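Local coordinates for protein lipocalin allergen (Canis lupus familiaris, PDB 4ODD) that probably binds small, mostly hydrophobic molecules inside a beta-barrel, as lipocalins do, and acts as a secreted dog allergen, at residues Phe34-Arg39 with Phe52-Lys57; Lys16-Ser21 with Ala114-Arg119; Asn65-Ser70 with Gly79-Gly84. All coordinates share one frame; numbering follows the deposited sequence.

In the fold
From the N terminus, strand 13-22 leads into strand 36-44, and contact 1 (34-39 with 52-57) closes the first hairpin with strand 49-57. Strand 62-71 pairs back on strand 49-57, and contact 3 (65-70 with 79-84) closes the hairpin after that, with strand 77-80. Contacts 1 and 3 are in series along the chain, and both lie within the long excursion that contact 2 (16-21 with 114-119) closes by returning strand 110-118 to strand 13-22, completing the lipocalin barrel. Contacts 1 and 2 touch through the Thr-17 hydroxyl, contacts 1 and 3 through backbone bonds of Phe-52 and Phe-54. Contacts 2 and 3 remain about 9 Å apart at their nearest atoms.

Contact 1: residues Phe34-Arg39 with Phe52-Lys57; sequences FRIYLR and FNFYVK
This is the first beta hairpin of the lipocalin barrel, in which strand 36-44 runs antiparallel to strand 49-57. Tyr-37 and Tyr-55 form a hydrogen-bonded pair: Tyr-37 N reaches Tyr-55 O at 2.7 Å and Tyr-55 N reaches Tyr-37 O at 2.6 Å. Arg-39 N adds a bond to a lone pair of Asn-53 O (2.7 Å).

Ile-36, Leu-38, Phe-54 and Val-56 share the barrel-interior face. The ring of Phe-54 sits in the crowded position between backbone N and carbonyl carbon (chi1 63°), which brings it obliquely across Ile-36, whose CG2 lies 3.4 Å from Phe-54 CD1. Leu-38 CG rests 4.1 Å from Phe-54 CB.

Tyr-37 and Tyr-55 occupy the outer face. There Arg-39, bent at chi2 (-62°), folds back and crosses the Tyr-55 side chain at about a right angle, with CD2 of that ring over one face of the guanidinium, the planes 49° apart, and Arg-39 NE 3.6 Å from Tyr-55 CD2. Arg-39 NH1 donates to Leu-38 O at 3.1 Å from above the carbonyl plane, and also pairs with Asp-152, while NE bonds Pro-155 O. Several partners thus fix the rotation of this guanidinium. At the other end Lys-57, poorly ordered, stretches past the ring of Tyr-37, whose OH bonds Thr-151; its NZ also comes within 4.5 Å of Arg-35 NE, like charges that probably repel.

Outside the barrel the C-terminal residues 151-155 lie over Tyr-37 and Arg-39, while Tyr-55 leans on Glu-64 of strand 62-71. Inside, Phe-54 meets Tyr-81 edge-to-face and Leu-38 touches Met-117, while strands 13-22 and 62-71 flank the hairpin.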
ATOM      1  N   PHE A  34      -0.965   4.983  -7.877  1.00 38.22           N
ATOM      2  CA  PHE A  34      -0.462   4.400  -6.649  1.00 43.25           C
ATOM      3  C   PHE A  34      -0.153   5.450  -5.614  1.00 44.70           C
ATOM      4  O   PHE A  34       0.429   5.153  -4.568  1.00 39.69           O
ATOM      5  CB  PHE A  34       0.705   3.440  -6.914  1.00 44.52           C
ATOM      6  CG  PHE A  34       0.261   2.153  -7.554  1.00 48.69           C
ATOM      7  CD1 PHE A  34      -0.184   1.093  -6.773  1.00 46.49           C
ATOM      8  CD2 PHE A  34       0.228   2.021  -8.940  1.00 44.29           C
ATOM      9  CE1 PHE A  34      -0.620  -0.098  -7.356  1.00 44.10           C
ATOM     10  CE2 PHE A  34      -0.207   0.851  -9.532  1.00 42.52           C
ATOM     11  CZ  PHE A  34      -0.635  -0.218  -8.736  1.00 44.90           C
ATOM     12  N   ARG A  35      -0.564   6.679  -5.909  1.00 36.39           N
ATOM     13  CA  ARG A  35      -0.649   7.705  -4.882  1.00 40.29           C
ATOM     14  C   ARG A  35      -1.905   7.401  -4.046  1.00 39.79           C
ATOM     15  O   ARG A  35      -2.952   8.036  -4.192  1.00 44.99           O
ATOM     16  CB  ARG A  35      -0.699   9.105  -5.510  1.00 43.14           C
ATOM     17  CG  ARG A  35      -0.356  10.243  -4.553  1.00 43.60           C
ATOM     18  CD  ARG A  35      -0.261  11.567  -5.281  1.00 54.37           C
ATOM     19  NE  ARG A  35      -0.077  12.698  -4.374  1.00 56.00           N
ATOM     20  CZ  ARG A  35       1.105  13.207  -4.032  1.00 50.28           C
ATOM     21  NH1 ARG A  35       2.226  12.683  -4.514  1.00 41.41           N
ATOM     22  NH2 ARG A  35       1.170  14.240  -3.198  1.00 55.45           N
ATOM     23  N   ILE A  36      -1.776   6.400  -3.182  1.00 46.30           N
ATOM     24  CA  ILE A  36      -2.905   5.767  -2.514  1.00 49.99           C
ATOM     25  C   ILE A  36      -3.114   6.271  -1.096  1.00 50.14           C
ATOM     26  O   ILE A  36      -2.201   6.252  -0.258  1.00 47.34           O
ATOM     27  CB  ILE A  36      -2.693   4.245  -2.412  1.00 49.72           C
ATOM     28  CG1 ILE A  36      -2.603   3.625  -3.795  1.00 51.90           C
ATOM     29  CG2 ILE A  36      -3.828   3.605  -1.629  1.00 51.36           C
ATOM     30  CD1 ILE A  36      -3.770   3.960  -4.643  1.00 47.08           C
ATOM     31  N   TYR A  37      -4.329   6.703  -0.807  1.00 41.19           N
ATOM     32  CA  TYR A  37      -4.644   7.084   0.559  1.00 41.07           C
ATOM     33  C   TYR A  37      -5.517   6.014   1.155  1.00 37.33           C
ATOM     34  O   TYR A  37      -6.698   5.888   0.825  1.00 39.60           O
ATOM     35  CB  TYR A  37      -5.320   8.450   0.606  1.00 35.83           C
ATOM     36  CG  TYR A  37      -4.391   9.549   0.146  1.00 47.31           C
ATOM     37  CD1 TYR A  37      -3.452  10.104   1.022  1.00 44.25           C
ATOM     38  CD2 TYR A  37      -4.436  10.029  -1.162  1.00 42.39           C
ATOM     39  CE1 TYR A  37      -2.593  11.123   0.611  1.00 44.08           C
ATOM     40  CE2 TYR A  37      -3.589  11.041  -1.573  1.00 41.90           C
ATOM     41  CZ  TYR A  37      -2.668  11.578  -0.688  1.00 48.93           C
ATOM     42  OH  TYR A  37      -1.832  12.575  -1.126  1.00 49.08           O
ATOM     43  N   LEU A  38      -4.913   5.213   2.015  1.00 30.79           N
ATOM     44  CA  LEU A  38      -5.649   4.145   2.658  1.00 34.97           C
ATOM     45  C   LEU A  38      -6.717   4.642   3.587  1.00 39.26           C
ATOM     46  O   LEU A  38      -6.577   5.691   4.230  1.00 37.29           O
ATOM     47  CB  LEU A  38      -4.708   3.194   3.375  1.00 29.43           C
ATOM     48  CG  LEU A  38      -4.686   2.022   2.391  1.00 45.92           C
ATOM     49  CD1 LEU A  38      -3.263   1.615   2.026  1.00 38.99           C
ATOM     50  CD2 LEU A  38      -5.537   0.844   2.886  1.00 36.01           C
ATOM     51  N   ARG A  39      -7.804   3.886   3.628  1.00 40.12           N
ATOM     52  CA  ARG A  39      -8.829   4.106   4.635  1.00 44.72           C
ATOM     53  C   ARG A  39      -8.900   2.882   5.523  1.00 46.71           C
ATOM     54  O   ARG A  39      -8.917   3.000   6.749  1.00 45.21           O
ATOM     55  CB  ARG A  39     -10.183   4.406   3.998  1.00 42.02           C
ATOM     56  CG  ARG A  39     -10.250   5.811   3.372  1.00 46.82           C
ATOM     57  CD  ARG A  39     -10.054   6.895   4.429  1.00 42.92           C
ATOM     58  NE  ARG A  39     -10.103   8.237   3.874  1.00 49.70           N
ATOM     59  CZ  ARG A  39      -9.030   8.973   3.607  1.00 47.41           C
ATOM     60  NH1 ARG A  39      -7.818   8.495   3.840  1.00 47.52           N
ATOM     61  NH2 ARG A  39      -9.168  10.188   3.101  1.00 47.69           N
ATOM     62  N   PHE A  52      -9.219  -3.873   0.062  1.00 40.96           N
ATOM     63  CA  PHE A  52      -8.503  -2.629   0.336  1.00 34.69           C
ATOM     64  C   PHE A  52      -9.394  -1.454   0.007  1.00 35.73           C
ATOM     65  O   PHE A  52      -9.903  -1.339  -1.115  1.00 34.75           O
ATOM     66  CB  PHE A  52      -7.213  -2.533  -0.484  1.00 27.89           C
ATOM     67  CG  PHE A  52      -6.263  -3.654  -0.225  1.00 33.41           C
ATOM     68  CD1 PHE A  52      -5.234  -3.509   0.680  1.00 31.35           C
ATOM     69  CD2 PHE A  52      -6.424  -4.883  -0.865  1.00 33.92           C
ATOM     70  CE1 PHE A  52      -4.370  -4.564   0.923  1.00 27.21           C
ATOM     71  CE2 PHE A  52      -5.562  -5.937  -0.621  1.00 32.80           C
ATOM     72  CZ  PHE A  52      -4.537  -5.774   0.269  1.00 30.74           C
ATOM     73  N   ASN A  53      -9.592  -0.591   0.992  1.00 37.99           N
ATOM     74  CA  ASN A  53     -10.395   0.593   0.795  1.00 38.63           C
ATOM     75  C   ASN A  53      -9.502   1.830   0.886  1.00 41.17           C
ATOM     76  O   ASN A  53      -8.759   2.007   1.868  1.00 44.49           O
ATOM     77  CB  ASN A  53     -11.515   0.625   1.823  1.00 37.18           C
ATOM     78  CG  ASN A  53     -12.345   1.877   1.729  1.00 51.20           C
ATOM     79  OD1 ASN A  53     -12.297   2.748   2.617  1.00 48.46           O
ATOM     80  ND2 ASN A  53     -13.110   1.990   0.642  1.00 45.21           N
ATOM     81  N   PHE A  54      -9.554   2.676  -0.143  1.00 38.40           N
ATOM     82  CA  PHE A  54      -8.630   3.801  -0.217  1.00 38.87           C
ATOM     83  C   PHE A  54      -9.062   4.839  -1.230  1.00 37.76           C
ATOM     84  O   PHE A  54      -9.923   4.583  -2.063  1.00 36.97           O
ATOM     85  CB  PHE A  54      -7.238   3.300  -0.577  1.00 31.99           C
ATOM     86  CG  PHE A  54      -7.167   2.648  -1.930  1.00 39.21           C
ATOM     87  CD1 PHE A  54      -6.916   3.401  -3.074  1.00 40.34           C
ATOM     88  CD2 PHE A  54      -7.330   1.276  -2.060  1.00 35.28           C
ATOM     89  CE1 PHE A  54      -6.834   2.785  -4.327  1.00 44.23           C
ATOM     90  CE2 PHE A  54      -7.261   0.661  -3.298  1.00 41.15           C
ATOM     91  CZ  PHE A  54      -7.011   1.404  -4.430  1.00 39.66           C
ATOM     92  N   TYR A  55      -8.449   6.015  -1.160  1.00 38.47           N
ATOM     93  CA  TYR A  55      -8.709   7.073  -2.138  1.00 46.27           C
ATOM     94  C   TYR A  55      -7.490   7.326  -3.024  1.00 41.16           C
ATOM     95  O   TYR A  55      -6.345   7.204  -2.586  1.00 45.63           O
ATOM     96  CB  TYR A  55      -9.115   8.381  -1.443  1.00 46.32           C
ATOM     97  CG  TYR A  55     -10.533   8.411  -0.907  1.00 52.71           C
ATOM     98  CD1 TYR A  55     -11.589   8.862  -1.695  1.00 58.36           C
ATOM     99  CD2 TYR A  55     -10.814   8.010   0.392  1.00 53.99           C
ATOM    100  CE1 TYR A  55     -12.889   8.902  -1.210  1.00 55.60           C
ATOM    101  CE2 TYR A  55     -12.114   8.044   0.892  1.00 52.60           C
ATOM    102  CZ  TYR A  55     -13.147   8.488   0.083  1.00 60.18           C
ATOM    103  OH  TYR A  55     -14.437   8.518   0.572  1.00 59.33           O
ATOM    104  N   VAL A  56      -7.750   7.641  -4.284  1.00 45.09           N
ATOM    105  CA  VAL A  56      -6.742   8.217  -5.165  1.00 53.85           C
ATOM    106  C   VAL A  56      -7.276   9.542  -5.667  1.00 51.27           C
ATOM    107  O   VAL A  56      -8.487   9.699  -5.856  1.00 60.20           O
ATOM    108  CB  VAL A  56      -6.462   7.334  -6.406  1.00 54.57           C
ATOM    109  CG1 VAL A  56      -5.539   6.204  -6.057  1.00 50.70           C
ATOM    110  CG2 VAL A  56      -7.773   6.809  -6.991  1.00 59.00           C
ATOM    111  N   LYS A  57      -6.376  10.499  -5.872  1.00 64.71           N
ATOM    112  CA  LYS A  57      -6.762  11.756  -6.503  1.00 69.64           C
ATOM    113  C   LYS A  57      -6.762  11.523  -8.020  1.00 70.95           C
ATOM    114  O   LYS A  57      -5.730  11.209  -8.605  1.00 68.07           O
ATOM    115  CB  LYS A  57      -5.827  12.916  -6.098  1.00 64.85           C
ATOM    116  CG  LYS A  57      -5.879  13.367  -4.608  1.00 65.56           C
ATOM    117  CD  LYS A  57      -4.856  14.512  -4.338  1.00 99.63           C
ATOM    118  CE  LYS A  57      -4.439  14.670  -2.861  1.00 92.63           C
ATOM    119  NZ  LYS A  57      -3.170  15.482  -2.689  1.00 77.26           N
TER

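Contact 2: residues Lys16-Ser21 with Ala114-Arg119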
ATOM      1  N   LYS A  16      -3.951   4.460   7.495  1.00 39.10           N
ATOM      2  CA  LYS A  16      -3.686   5.725   6.849  1.00 44.53           C
ATOM      3  C   LYS A  16      -2.336   5.581   6.144  1.00 47.70           C
ATOM      4  O   LYS A  16      -1.411   4.952   6.686  1.00 46.39           O
ATOM      5  CB  LYS A  16      -3.649   6.848   7.892  1.00 46.86           C
ATOM      6  CG  LYS A  16      -3.030   8.144   7.380  1.00 56.62           C
ATOM      7  CD  LYS A  16      -2.968   9.230   8.462  1.00 76.77           C
ATOM      8  CE  LYS A  16      -2.436  10.563   7.897  1.00 73.20           C
ATOM      9  NZ  LYS A  16      -3.223  11.026   6.704  1.00 74.25           N
ATOM     10  N   THR A  17      -2.214   6.139   4.939  1.00 33.48           N
ATOM     11  CA  THR A  17      -0.935   6.054   4.245  1.00 33.20           C
ATOM     12  C   THR A  17       0.030   7.100   4.791  1.00 37.90           C
ATOM     13  O   THR A  17      -0.309   8.274   4.864  1.00 44.21           O
ATOM     14  CB  THR A  17      -1.059   6.267   2.728  1.00 33.52           C
ATOM     15  OG1 THR A  17      -2.107   5.447   2.203  1.00 38.58           O
ATOM     16  CG2 THR A  17       0.263   5.920   2.054  1.00 25.33           C
ATOM     17  N   LEU A  18       1.229   6.670   5.162  1.00 38.72           N
ATOM     18  CA  LEU A  18       2.278   7.591   5.590  1.00 30.30           C
ATOM     19  C   LEU A  18       3.306   7.819   4.478  1.00 40.44           C
ATOM     20  O   LEU A  18       3.530   8.956   4.035  1.00 43.46           O
ATOM     21  CB  LEU A  18       2.963   7.065   6.845  1.00 33.89           C
ATOM     22  CG  LEU A  18       2.235   7.357   8.162  1.00 42.10           C
ATOM     23  CD1 LEU A  18       0.738   7.486   7.953  1.00 43.81           C
ATOM     24  CD2 LEU A  18       2.553   6.318   9.215  1.00 32.77           C
ATOM     25  N   TYR A  19       3.926   6.740   4.012  1.00 47.25           N
ATOM     26  CA  TYR A  19       4.913   6.859   2.944  1.00 48.96           C
ATOM     27  C   TYR A  19       4.646   5.873   1.832  1.00 51.32           C
ATOM     28  O   TYR A  19       4.124   4.788   2.064  1.00 50.89           O
ATOM     29  CB  TYR A  19       6.324   6.613   3.474  1.00 47.74           C
ATOM     30  CG  TYR A  19       6.829   7.622   4.480  1.00 51.87           C
ATOM     31  CD1 TYR A  19       7.679   8.653   4.090  1.00 66.52           C
ATOM     32  CD2 TYR A  19       6.483   7.533   5.818  1.00 54.25           C
ATOM     33  CE1 TYR A  19       8.161   9.575   5.007  1.00 64.48           C
ATOM     34  CE2 TYR A  19       6.960   8.450   6.740  1.00 55.69           C
ATOM     35  CZ  TYR A  19       7.794   9.467   6.328  1.00 65.23           C
ATOM     36  OH  TYR A  19       8.260  10.375   7.245  1.00 69.67           O
ATOM     37  N   VAL A  20       5.013   6.268   0.621  1.00 39.42           N
ATOM     38  CA  VAL A  20       5.056   5.368  -0.519  1.00 42.70           C
ATOM     39  C   VAL A  20       6.340   5.621  -1.292  1.00 41.14           C
ATOM     40  O   VAL A  20       6.847   6.744  -1.331  1.00 42.92           O
ATOM     41  CB  VAL A  20       3.872   5.583  -1.490  1.00 37.79           C
ATOM     42  CG1 VAL A  20       2.574   5.229  -0.833  1.00 42.72           C
ATOM     43  CG2 VAL A  20       3.854   7.014  -1.975  1.00 31.41           C
ATOM     44  N   SER A  21       6.860   4.571  -1.912  1.00 47.10           N
ATOM     45  CA  SER A  21       7.984   4.713  -2.822  1.00 50.34           C
ATOM     46  C   SER A  21       7.727   3.828  -4.016  1.00 49.77           C
ATOM     47  O   SER A  21       6.880   2.941  -3.965  1.00 54.40           O
ATOM     48  CB  SER A  21       9.319   4.351  -2.142  1.00 52.47           C
ATOM     49  OG  SER A  21       9.405   2.969  -1.811  1.00 56.58           O
ATOM     50  N   ALA A 114       6.309   0.445  -2.536  1.00 38.45           N
ATOM     51  CA  ALA A 114       6.438   0.163  -1.108  1.00 44.21           C
ATOM     52  C   ALA A 114       5.555   1.131  -0.277  1.00 44.37           C
ATOM     53  O   ALA A 114       5.459   2.321  -0.587  1.00 41.86           O
ATOM     54  CB  ALA A 114       7.911   0.204  -0.673  1.00 33.06           C
ATOM     55  N   LEU A 115       4.888   0.617   0.752  1.00 40.94           N
ATOM     56  CA  LEU A 115       4.028   1.463   1.565  1.00 39.84           C
ATOM     57  C   LEU A 115       4.218   1.303   3.057  1.00 39.89           C
ATOM     58  O   LEU A 115       4.281   0.175   3.581  1.00 37.77           O
ATOM     59  CB  LEU A 115       2.563   1.205   1.276  1.00 36.90           C
ATOM     60  CG  LEU A 115       2.058   1.347  -0.138  1.00 44.86           C
ATOM     61  CD1 LEU A 115       1.622  -0.008  -0.611  1.00 49.79           C
ATOM     62  CD2 LEU A 115       0.895   2.316  -0.125  1.00 43.03           C
ATOM     63  N   LEU A 116       4.280   2.450   3.735  1.00 36.59           N
ATOM     64  CA  LEU A 116       4.218   2.495   5.182  1.00 36.75           C
ATOM     65  C   LEU A 116       2.858   3.045   5.529  1.00 39.21           C
ATOM     66  O   LEU A 116       2.492   4.140   5.112  1.00 37.48           O
ATOM     67  CB  LEU A 116       5.314   3.380   5.756  1.00 46.06           C
ATOM     68  CG  LEU A 116       5.338   3.425   7.288  1.00 46.66           C
ATOM     69  CD1 LEU A 116       5.172   2.034   7.869  1.00 43.17           C
ATOM     70  CD2 LEU A 116       6.622   4.088   7.794  1.00 40.71           C
ATOM     71  N   MET A 117       2.083   2.255   6.251  1.00 43.69           N
ATOM     72  CA  MET A 117       0.741   2.663   6.606  1.00 44.14           C
ATOM     73  C   MET A 117       0.660   2.718   8.114  1.00 45.56           C
ATOM     74  O   MET A 117       1.234   1.872   8.808  1.00 42.26           O
ATOM     75  CB  MET A 117      -0.293   1.685   6.062  1.00 44.10           C
ATOM     76  CG  MET A 117      -0.469   1.740   4.555  1.00 44.49           C
ATOM     77  SD  MET A 117      -1.013   0.126   3.964  1.00 44.72           S
ATOM     78  CE  MET A 117       0.431  -0.847   4.391  1.00 43.00           C
ATOM     79  N   GLY A 118      -0.052   3.719   8.621  1.00 41.89           N
ATOM     80  CA  GLY A 118      -0.140   3.904  10.058  1.00 46.87           C
ATOM     81  C   GLY A 118      -1.535   3.692  10.588  1.00 50.26           C
ATOM     82  O   GLY A 118      -2.515   3.860   9.874  1.00 44.47           O
ATOM     83  N   ARG A 119      -1.599   3.291  11.852  1.00 85.27           N
ATOM     84  CA  ARG A 119      -2.831   3.242  12.616  1.00 82.30           C
ATOM     85  C   ARG A 119      -2.835   4.477  13.507  1.00 99.04           C
ATOM     86  O   ARG A 119      -2.340   4.427  14.624  1.00108.81           O
ATOM     87  CB  ARG A 119      -2.821   1.991  13.496  1.00 77.33           C
ATOM     88  CG  ARG A 119      -4.191   1.457  13.881  1.00 67.79           C
ATOM     89  CD  ARG A 119      -4.778   0.590  12.781  1.00 61.59           C
ATOM     90  NE  ARG A 119      -4.633  -0.837  13.054  1.00 59.27           N
ATOM     91  CZ  ARG A 119      -5.325  -1.794  12.433  1.00 64.00           C
ATOM     92  NH1 ARG A 119      -6.216  -1.472  11.497  1.00 58.43           N
ATOM     93  NH2 ARG A 119      -5.134  -3.075  12.749  1.00 62.60           N
TER
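A classic beta bulge interrupts the pairing: Leu-18 and Tyr-19 both face Leu-116, whose carbonyl O accepts from Leu-18 N at 2.8 Å and from Tyr-19 N at 3.2 Å, the latter on a lone pair. The backbone of Leu-18 turns at psi -58° to allow this, shifting the register by one residue. Regular antiparallel bonding resumes on both sides, with Gly-118 N to Lys-16 O at 2.7 Å and Ala-114 N to Ser-21 O at 2.9 Å.

The Leu-18 side chain points toward strand 110-118: its CD2 comes to 3.7 Å from Gly-118 CA, where no side chain intervenes. Tyr-19 and Leu-116 run side by side, the ring's CD2 4.0 Å from the leucine CD2. On the face of Thr-17 and Met-117, Val-20 CG1 packs alongside Leu-115 CD2 at 3.4 Å.

Helix 125-137 covers the face of Tyr-19, Ser-21 and Ala-114, and the Ser-21 hydroxyl bonds Ser-135. Just beyond the pairing, Arg-119 makes a cation-pi contact with Trp-15, the tryptophan-arginine pairing characteristic of lipocalins, at the seam where first and last barrel strands join.

Contact 3: residues Asn65-Ser70 with Gly79-Gly84; sequences NSVGAS and GEYNGG
Strand 65-70 and the weakly bonded strand 79-80 belong to one hairpin, but they diverge: the CA atoms of Ala-69 and Gly-79 are 4.1 Å apart, those of Val-67 and Tyr-81 6.9 Å. No hydrogen bond joins the two segments. Beyond Glu-80 the chain curls into a turn closed by a bond from Tyr-81 N to Gly-83 O (2.9 Å), with Gly-83 at a positive phi of 108°.

Val-67 makes the main side-chain contact across the diverging chains. Its CG1, anti to the backbone N, approaches Glu-80 O at 3.3 Å, and its CG2 meets the tyrosine at CB and at CD1, lying 4.0 Å from Tyr-81 CD1. The two side chains cross at about a right angle. Tyr-81 CG is anti to its own backbone N (chi1 162°), and CB of Asn-82 sits over one face of the ring, offset toward the rim. Nearer the hairpin end, Ala-69 CB lies against the bare CA of Gly-79, with Gly-68 O 3.7 Å from the same CA. The carboxylate of Glu-80 leads away from strand 65-70.

The Tyr-81 hydroxyl bonds Pro-33 O, its ring meets Phe-34 edge-to-face, and Asn-85 ND2 bonds both Gly-79 O and Tyr-81 O. Cohesion between the two segments is therefore mainly apolar, while directional bonding comes from residues around them, consistent with a looser pairing of strands 62-71 and 77-80 at the protein surface.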
ATOM      1  N   ASN A  65     -11.976   3.802  -3.596  1.00 43.45           N
ATOM      2  CA  ASN A  65     -11.782   2.474  -4.171  1.00 38.79           C
ATOM      3  C   ASN A  65     -12.015   1.398  -3.139  1.00 43.05           C
ATOM      4  O   ASN A  65     -11.729   1.585  -1.951  1.00 42.54           O
ATOM      5  CB  ASN A  65     -10.371   2.302  -4.751  1.00 42.06           C
ATOM      6  CG  ASN A  65     -10.107   3.210  -5.958  1.00 46.58           C
ATOM      7  OD1 ASN A  65      -9.722   4.363  -5.806  1.00 48.81           O
ATOM      8  ND2 ASN A  65     -10.292   2.673  -7.162  1.00 47.05           N
ATOM      9  N   SER A  66     -12.542   0.274  -3.609  1.00 42.35           N
ATOM     10  CA  SER A  66     -12.678  -0.923  -2.786  1.00 50.75           C
ATOM     11  C   SER A  66     -12.263  -2.137  -3.614  1.00 53.94           C
ATOM     12  O   SER A  66     -13.044  -2.676  -4.404  1.00 53.20           O
ATOM     13  CB  SER A  66     -14.107  -1.077  -2.233  1.00 43.83           C
ATOM     14  OG  SER A  66     -14.248  -0.338  -1.037  1.00 57.35           O
ATOM     15  N   VAL A  67     -11.018  -2.551  -3.437  1.00 47.62           N
ATOM     16  CA  VAL A  67     -10.440  -3.542  -4.317  1.00 39.04           C
ATOM     17  C   VAL A  67     -10.357  -4.910  -3.658  1.00 49.64           C
ATOM     18  O   VAL A  67      -9.829  -5.053  -2.550  1.00 49.61           O
ATOM     19  CB  VAL A  67      -9.059  -3.106  -4.822  1.00 48.35           C
ATOM     20  CG1 VAL A  67      -8.391  -4.239  -5.599  1.00 39.92           C
ATOM     21  CG2 VAL A  67      -9.190  -1.847  -5.687  1.00 47.91           C
ATOM     22  N   GLY A  68     -10.894  -5.914  -4.352  1.00 50.47           N
ATOM     23  CA  GLY A  68     -10.880  -7.284  -3.877  1.00 41.16           C
ATOM     24  C   GLY A  68      -9.610  -8.001  -4.287  1.00 49.12           C
ATOM     25  O   GLY A  68      -9.032  -7.739  -5.353  1.00 53.11           O
ATOM     26  N   ALA A  69      -9.168  -8.913  -3.433  1.00 39.47           N
ATOM     27  CA  ALA A  69      -7.936  -9.639  -3.679  1.00 36.54           C
ATOM     28  C   ALA A  69      -8.074 -10.977  -3.034  1.00 44.13           C
ATOM     29  O   ALA A  69      -8.859 -11.137  -2.106  1.00 50.40           O
ATOM     30  CB  ALA A  69      -6.754  -8.899  -3.083  1.00 43.02           C
ATOM     31  N   SER A  70      -7.318 -11.952  -3.510  1.00 41.13           N
ATOM     32  CA  SER A  70      -7.358 -13.265  -2.876  1.00 43.34           C
ATOM     33  C   SER A  70      -6.048 -13.517  -2.157  1.00 41.17           C
ATOM     34  O   SER A  70      -4.992 -13.065  -2.596  1.00 44.93           O
ATOM     35  CB  SER A  70      -7.654 -14.364  -3.899  1.00 42.81           C
ATOM     36  OG  SER A  70      -6.827 -14.199  -5.034  1.00 53.58           O
ATOM     37  N   GLY A  79      -4.577  -9.250  -6.754  1.00 39.15           N
ATOM     38  CA  GLY A  79      -5.803  -8.541  -7.038  1.00 38.84           C
ATOM     39  C   GLY A  79      -5.652  -7.550  -8.169  1.00 50.53           C
ATOM     40  O   GLY A  79      -4.541  -7.069  -8.445  1.00 46.23           O
ATOM     41  N   GLU A  80      -6.769  -7.241  -8.827  1.00 54.32           N
ATOM     42  CA  GLU A  80      -6.738  -6.339  -9.966  1.00 48.37           C
ATOM     43  C   GLU A  80      -7.008  -4.915  -9.533  1.00 51.44           C
ATOM     44  O   GLU A  80      -7.946  -4.632  -8.802  1.00 57.57           O
ATOM     45  CB  GLU A  80      -7.732  -6.779 -11.038  1.00 48.22           C
ATOM     46  CG  GLU A  80      -7.450  -6.217 -12.425  1.00 59.85           C
ATOM     47  CD  GLU A  80      -6.267  -6.905 -13.128  1.00 73.80           C
ATOM     48  OE1 GLU A  80      -5.739  -6.333 -14.125  1.00 66.38           O
ATOM     49  OE2 GLU A  80      -5.871  -8.015 -12.679  1.00 61.59           O
ATOM     50  N   TYR A  81      -6.147  -4.020  -9.983  1.00 58.76           N
ATOM     51  CA  TYR A  81      -6.326  -2.589  -9.812  1.00 49.70           C
ATOM     52  C   TYR A  81      -5.218  -1.985 -10.645  1.00 53.45           C
ATOM     53  O   TYR A  81      -4.038  -2.183 -10.349  1.00 55.23           O
ATOM     54  CB  TYR A  81      -6.181  -2.158  -8.350  1.00 47.53           C
ATOM     55  CG  TYR A  81      -5.928  -0.677  -8.204  1.00 47.21           C
ATOM     56  CD1 TYR A  81      -6.981   0.236  -8.267  1.00 42.42           C
ATOM     57  CD2 TYR A  81      -4.636  -0.183  -8.029  1.00 40.29           C
ATOM     58  CE1 TYR A  81      -6.766   1.609  -8.147  1.00 40.42           C
ATOM     59  CE2 TYR A  81      -4.392   1.195  -7.921  1.00 45.68           C
ATOM     60  CZ  TYR A  81      -5.463   2.098  -7.976  1.00 56.74           C
ATOM     61  OH  TYR A  81      -5.235   3.479  -7.875  1.00 43.07           O
ATOM     62  N   ASN A  82      -5.591  -1.277 -11.702  1.00 57.91           N
ATOM     63  CA  ASN A  82      -4.603  -0.724 -12.611  1.00 45.79           C
ATOM     64  C   ASN A  82      -3.657  -1.827 -13.070  1.00 52.28           C
ATOM     65  O   ASN A  82      -2.447  -1.636 -13.101  1.00 55.85           O
ATOM     66  CB  ASN A  82      -3.811   0.360 -11.900  1.00 54.67           C
ATOM     67  CG  ASN A  82      -3.689   1.644 -12.715  1.00 69.53           C
ATOM     68  OD1 ASN A  82      -4.666   2.373 -12.886  1.00 58.73           O
ATOM     69  ND2 ASN A  82      -2.478   1.944 -13.182  1.00 72.59           N
ATOM     70  N   GLY A  83      -4.208  -2.987 -13.411  1.00 54.49           N
ATOM     71  CA  GLY A  83      -3.395  -4.117 -13.820  1.00 42.50           C
ATOM     72  C   GLY A  83      -3.367  -5.186 -12.756  1.00 50.78           C
ATOM     73  O   GLY A  83      -4.181  -5.158 -11.829  1.00 58.12           O
ATOM     74  N   GLY A  84      -2.430  -6.126 -12.887  1.00 43.14           N
ATOM     75  CA  GLY A  84      -2.269  -7.207 -11.931  1.00 42.37           C
ATOM     76  C   GLY A  84      -1.365  -6.781 -10.796  1.00 41.08           C
ATOM     77  O   GLY A  84      -0.400  -6.042 -10.994  1.00 44.48           O
TER